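Putative XRE-family transcriptional regulator (PDB 2OFY) probably binds DNA as a small, all-helical transcriptional regulator built around a helix-turn-helix of the XRE family. Local coordinates at residues S40-R45 with T49-T54; R22-D27 with R65-S70. All coordinates share one frame; numbering follows the deposited sequence.

Interaction 1: S40-R45 with T49-T54; sequences SVETLR and TGRIAT
Arg45 and Thr49 meet in a polar surface contact where helix 41-48 ends and its following loop folds back beside it. Two donors of Thr49 grip the carbonyl of Arg45. The hydroxyl OG1 gives its proton to Arg45 O at 2.7 Å, while the backbone N reaches Arg45 O at 3.0 Å from the opposite face of the carbonyl plane. A chi1 of 61° sets OG1 between the backbone N and carbonyl carbon of Thr49, within reach of the last turn. The hydroxyl also works as a relay: it accepts Arg51 NE at 3.0 Å, in the guanidinium plane.

The modelled conformer of Arg51 places NH2 in a long and doubtful salt bridge of 3.5 Å to Glu42 OE2, and a water joins Glu42 OE2 to Arg51 NH1. Glu42 OE1 takes Arg45 NE on its syn side. Both arginines have a second conformer: the Arg51 NE bond and the salt bridges belong to the modelled ones, less certain than the two bonds from Thr49 to Arg45 O. Gly50 is the C-prime residue of a Schellman motif, with Arg51 N bonded to Lys46 O and Gly50 N to Ile47 O, a classic helix C-terminal stop.

Interaction 2: R22-D27 with R65-S70; sequences RSARGD and RVLDLS
Leu67 turns its CG anti to its own carbonyl carbon (chi1 -56°), whereas Leu69 carries CG anti to its backbone N (chi1 179°), and between them the two leucines direct methyls at the last turn of helix 8-25. Ala24 receives one branch from each: its CB lies 4.0 Å from Leu67 CD1 and 3.9 Å from Leu69 CD2. The other Leu67 methyl slides alongside the root of the next residue, CD2 standing 3.7 Å from Arg25 CA. With no hydrogen bond crossing, the contact is a purely apolar one, and the small Ala24 is consistent with Leu67 coming so close to the helix backbone. An alanine in place of Leu67 is likely to open a gap beside Ala24 and the base of Arg25, with Leu69 remaining as the lone leucine against this turn.

The polar end of Arg25 leads away from the leucines to a salt bridge from NE to Glu48, and its NH1 bonds to Met28 O. Arg22 NH1 sits 3.5 Å over the centre of the Arg25 guanidinium, and it is held there by a bond of 2.9 Å to Gly26 O, on a lone pair in the carbonyl plane. Glu48 probably eases the proximity of these two charges.

Asp68, with positive phi, closes helix 57-66 in a Schellman motif; Leu67 before it and Leu69 after it both point toward helix 8-25. Arg25 and Val66 also touch helix 30-37, while Ser70 caps helix 71-75 weakly and bonds to Asp72 of the second subunit.

Interactions 1 and 2 have centres 15 Å apart and do not touch, although their nearest atoms come to about 4 Å. Along the chain the order is 22-27, 40-45, 49-54, 65-70, so the long-range pairing of interaction 2 encloses the local turn of interaction 1. The first lies where helix 41-48 ends, before helix 57-66 begins; the second brings the end of helix 57-66 back to the end of helix 8-25. Together they illustrate how helix ends shape a compact bundle, in which helices 30-37 and 41-48 probably form the DNA-reading helix-turn-helix.

Interaction 1: S40-R45 with T49-T54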
loop_
_atom_site.group_PDB
_atom_site.type_symbol
_atom_site.label_atom_id
_atom_site.label_comp_id
_atom_site.label_asym_id
_atom_site.label_seq_id
_atom_site.Cartn_x
_atom_site.Cartn_y
_atom_site.Cartn_z
ATOM N N SER A 40 13.061 10.482 -1.805
ATOM C CA SER A 40 14.281 10.981 -1.175
ATOM C C SER A 40 14.931 9.913 -0.312
ATOM O O SER A 40 14.255 8.985 0.160
ATOM C CB SER A 40 13.986 12.178 -0.288
ATOM O OG SER A 40 13.082 11.804 0.735
ATOM N N VAL A 41 16.227 10.102 -0.048
ATOM C CA VAL A 41 16.915 9.179 0.896
ATOM C C VAL A 41 16.272 9.339 2.288
ATOM O O VAL A 41 16.069 8.328 3.005
ATOM C CB VAL A 41 18.420 9.428 0.954
ATOM C CG1 VAL A 41 19.032 8.911 2.271
ATOM C CG2 VAL A 41 19.086 8.796 -0.247
ATOM N N GLU A 42 15.929 10.584 2.644
ATOM C CA GLU A 42 15.225 10.787 3.901
ATOM C C GLU A 42 13.952 9.953 4.015
ATOM O O GLU A 42 13.727 9.318 5.035
ATOM C CB GLU A 42 14.973 12.280 4.258
ATOM C CG GLU A 42 16.072 12.768 5.234
ATOM C CD GLU A 42 16.607 11.632 6.142
ATOM O OE1 GLU A 42 17.857 11.446 6.219
ATOM O OE2 GLU A 42 15.769 10.876 6.722
ATOM N N THR A 43 13.147 9.924 2.963
ATOM C CA THR A 43 11.942 9.095 2.974
ATOM C C THR A 43 12.275 7.598 3.128
ATOM O O THR A 43 11.662 6.910 3.972
ATOM C CB THR A 43 11.017 9.467 1.766
ATOM O OG1 THR A 43 10.556 10.813 1.931
ATOM C CG2 THR A 43 9.883 8.458 1.611
ATOM N N LEU A 44 13.266 7.114 2.371
ATOM C CA LEU A 44 13.621 5.676 2.406
ATOM C C LEU A 44 14.123 5.329 3.813
ATOM O O LEU A 44 13.708 4.320 4.375
ATOM C CB LEU A 44 14.705 5.394 1.386
ATOM C CG LEU A 44 15.059 3.906 1.325
ATOM C CD1 LEU A 44 13.828 3.033 1.128
ATOM C CD2 LEU A 44 16.131 3.710 0.236
ATOM N N ARG A 45 14.954 6.198 4.389
ATOM C CA ARG A 45 15.441 6.005 5.753
ATOM C C ARG A 45 14.296 5.861 6.752
ATOM O O ARG A 45 14.307 4.989 7.607
ATOM C CB ARG A 45 16.343 7.175 6.177
ATOM C CG ARG A 45 16.972 6.972 7.556
ATOM C CD ARG A 45 17.831 8.156 7.988
ATOM N NE ARG A 45 18.652 8.698 6.904
ATOM C CZ ARG A 45 19.812 8.195 6.479
ATOM N NH1 ARG A 45 20.336 7.103 7.032
ATOM N NH2 ARG A 45 20.459 8.803 5.491
ATOM N N THR A 49 13.204 2.442 8.821
ATOM C CA THR A 49 13.338 2.494 10.267
ATOM C C THR A 49 12.010 2.684 10.983
ATOM O O THR A 49 11.993 2.902 12.224
ATOM C CB THR A 49 14.345 3.588 10.702
ATOM O OG1 THR A 49 13.849 4.863 10.234
ATOM C CG2 THR A 49 15.724 3.297 10.114
ATOM N N GLY A 50 10.918 2.623 10.237
ATOM C CA GLY A 50 9.532 2.694 10.736
ATOM C C GLY A 50 9.107 4.045 11.288
ATOM O O GLY A 50 8.270 4.114 12.208
ATOM N N ARG A 51 9.669 5.110 10.709
ATOM C CA ARG A 51 9.432 6.481 11.159
ATOM C C ARG A 51 8.340 7.183 10.336
ATOM O O ARG A 51 8.013 8.365 10.591
ATOM C CB ARG A 51 10.737 7.317 11.163
ATOM C CG ARG A 51 11.788 6.873 12.180
ATOM C CD ARG A 51 13.008 7.785 12.186
ATOM N NE ARG A 51 13.901 7.746 11.012
ATOM C CZ ARG A 51 14.508 8.835 10.512
ATOM N NH1 ARG A 51 14.297 10.036 11.045
ATOM N NH2 ARG A 51 15.319 8.754 9.473
ATOM N N ILE A 52 7.768 6.501 9.337
ATOM C CA ILE A 52 6.627 7.102 8.602
ATOM C C ILE A 52 5.333 6.541 9.209
ATOM O O ILE A 52 5.146 5.300 9.228
ATOM C CB ILE A 52 6.622 6.697 7.095
ATOM C CG1 ILE A 52 7.910 7.096 6.337
ATOM C CG2 ILE A 52 5.324 7.215 6.382
ATOM C CD1 ILE A 52 8.090 8.576 6.124
ATOM N N ALA A 53 4.421 7.420 9.656
ATOM C CA ALA A 53 3.198 6.998 10.350
ATOM C C ALA A 53 2.318 6.105 9.465
ATOM O O ALA A 53 1.928 4.999 9.875
ATOM C CB ALA A 53 2.384 8.245 10.810
ATOM N N THR A 54 2.028 6.578 8.250
ATOM C CA THR A 54 1.227 5.783 7.306
ATOM C C THR A 54 1.948 5.673 5.929
ATOM O O THR A 54 1.766 6.518 5.082
ATOM C CB THR A 54 -0.206 6.405 7.185
ATOM O OG1 THR A 54 -0.112 7.735 6.685
ATOM C CG2 THR A 54 -0.822 6.494 8.532
HETATM O O HOH W 1 15.201 11.548 9.155
#

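Interaction 2: R22-D27 with R65-S70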
loop_
_atom_site.group_PDB
_atom_site.type_symbol
_atom_site.label_atom_id
_atom_site.label_comp_id
_atom_site.label_asym_id
_atom_site.label_seq_id
_atom_site.Cartn_x
_atom_site.Cartn_y
_atom_site.Cartn_z
ATOM N N ARG A 22 14.611 -3.024 4.303
ATOM C CA ARG A 22 16.054 -2.870 4.564
ATOM C C ARG A 22 16.817 -4.168 4.214
ATOM O O ARG A 22 17.850 -4.102 3.558
ATOM C CB ARG A 22 16.300 -2.440 6.043
ATOM C CG ARG A 22 17.801 -2.396 6.490
ATOM C CD ARG A 22 18.538 -1.508 5.619
ATOM N NE ARG A 22 20.000 -1.537 5.802
ATOM C CZ ARG A 22 20.829 -2.110 4.945
ATOM N NH1 ARG A 22 20.358 -2.775 3.893
ATOM N NH2 ARG A 22 22.130 -2.037 5.174
ATOM N N SER A 23 16.288 -5.307 4.644
ATOM C CA SER A 23 16.944 -6.596 4.371
ATOM C C SER A 23 16.965 -6.825 2.866
ATOM O O SER A 23 17.975 -7.312 2.321
ATOM C CB SER A 23 16.172 -7.730 5.052
ATOM O OG SER A 23 16.350 -7.619 6.459
ATOM N N ALA A 24 15.872 -6.493 2.165
ATOM C CA ALA A 24 15.832 -6.672 0.690
ATOM C C ALA A 24 16.843 -5.772 -0.033
ATOM O O ALA A 24 17.498 -6.184 -1.009
ATOM C CB ALA A 24 14.457 -6.482 0.113
ATOM N N ARG A 25 17.058 -4.587 0.511
ATOM C CA ARG A 25 18.059 -3.681 -0.065
ATOM C C ARG A 25 19.463 -4.298 0.093
ATOM O O ARG A 25 20.270 -4.253 -0.848
ATOM C CB ARG A 25 17.955 -2.300 0.559
ATOM C CG ARG A 25 19.004 -1.339 -0.044
ATOM C CD ARG A 25 18.723 0.096 0.337
ATOM N NE ARG A 25 18.762 0.347 1.781
ATOM C CZ ARG A 25 19.877 0.517 2.510
ATOM N NH1 ARG A 25 21.135 0.379 1.985
ATOM N NH2 ARG A 25 19.745 0.817 3.803
ATOM N N GLY A 26 19.739 -4.902 1.250
ATOM C CA GLY A 26 21.022 -5.612 1.413
ATOM C C GLY A 26 22.152 -4.635 1.169
ATOM O O GLY A 26 22.167 -3.560 1.784
ATOM N N ASP A 27 23.102 -4.977 0.286
ATOM C CA ASP A 27 24.269 -4.116 0.090
ATOM C C ASP A 27 24.091 -2.973 -0.887
ATOM O O ASP A 27 25.047 -2.208 -1.138
ATOM C CB ASP A 27 25.487 -4.967 -0.307
ATOM C CG ASP A 27 25.815 -5.997 0.736
ATOM O OD1 ASP A 27 25.680 -5.664 1.940
ATOM O OD2 ASP A 27 26.204 -7.140 0.381
ATOM N N ARG A 65 9.425 -2.654 -6.273
ATOM C CA ARG A 65 9.814 -2.961 -7.677
ATOM C C ARG A 65 11.335 -2.806 -7.896
ATOM O O ARG A 65 11.950 -3.645 -8.510
ATOM C CB ARG A 65 8.999 -2.198 -8.689
ATOM C CG ARG A 65 8.893 -0.741 -8.509
ATOM C CD ARG A 65 9.860 0.046 -9.366
ATOM N NE ARG A 65 9.627 1.480 -9.249
ATOM C CZ ARG A 65 10.275 2.389 -9.955
ATOM N NH1 ARG A 65 11.191 1.977 -10.844
ATOM N NH2 ARG A 65 9.981 3.694 -9.806
ATOM N N VAL A 66 11.936 -1.740 -7.369
ATOM C CA VAL A 66 13.381 -1.498 -7.503
ATOM C C VAL A 66 14.147 -2.677 -6.886
ATOM O O VAL A 66 15.201 -3.102 -7.432
ATOM C CB VAL A 66 13.804 -0.146 -6.867
ATOM C CG1 VAL A 66 15.355 0.002 -6.782
ATOM C CG2 VAL A 66 13.160 1.090 -7.646
ATOM N N LEU A 67 13.618 -3.211 -5.776
ATOM C CA LEU A 67 14.265 -4.304 -5.033
ATOM C C LEU A 67 13.896 -5.692 -5.532
ATOM O O LEU A 67 14.335 -6.698 -4.933
ATOM C CB LEU A 67 13.967 -4.187 -3.528
ATOM C CG LEU A 67 14.361 -2.851 -2.908
ATOM C CD1 LEU A 67 13.830 -2.877 -1.470
ATOM C CD2 LEU A 67 15.922 -2.710 -2.919
ATOM N N ASP A 68 13.128 -5.759 -6.637
ATOM C CA ASP A 68 12.601 -7.022 -7.161
ATOM C C ASP A 68 11.945 -7.849 -6.093
ATOM O O ASP A 68 12.161 -9.075 -5.984
ATOM C CB ASP A 68 13.677 -7.849 -7.825
ATOM C CG ASP A 68 13.428 -7.990 -9.280
ATOM O OD1 ASP A 68 12.930 -9.074 -9.675
ATOM O OD2 ASP A 68 13.690 -7.002 -10.014
ATOM N N LEU A 69 11.116 -7.162 -5.336
ATOM C CA LEU A 69 10.481 -7.766 -4.182
ATOM C C LEU A 69 8.971 -7.805 -4.481
ATOM O O LEU A 69 8.430 -6.833 -4.991
ATOM C CB LEU A 69 10.865 -6.892 -2.994
ATOM C CG LEU A 69 10.380 -7.188 -1.612
ATOM C CD1 LEU A 69 10.979 -8.517 -1.125
ATOM C CD2 LEU A 69 10.704 -5.995 -0.631
ATOM N N SER A 70 8.318 -8.955 -4.268
ATOM C CA SER A 70 6.871 -9.039 -4.490
ATOM C C SER A 70 6.112 -8.450 -3.304
ATOM O O SER A 70 6.408 -8.787 -2.157
ATOM C CB SER A 70 6.430 -10.506 -4.673
ATOM O OG SER A 70 5.023 -10.672 -4.478
#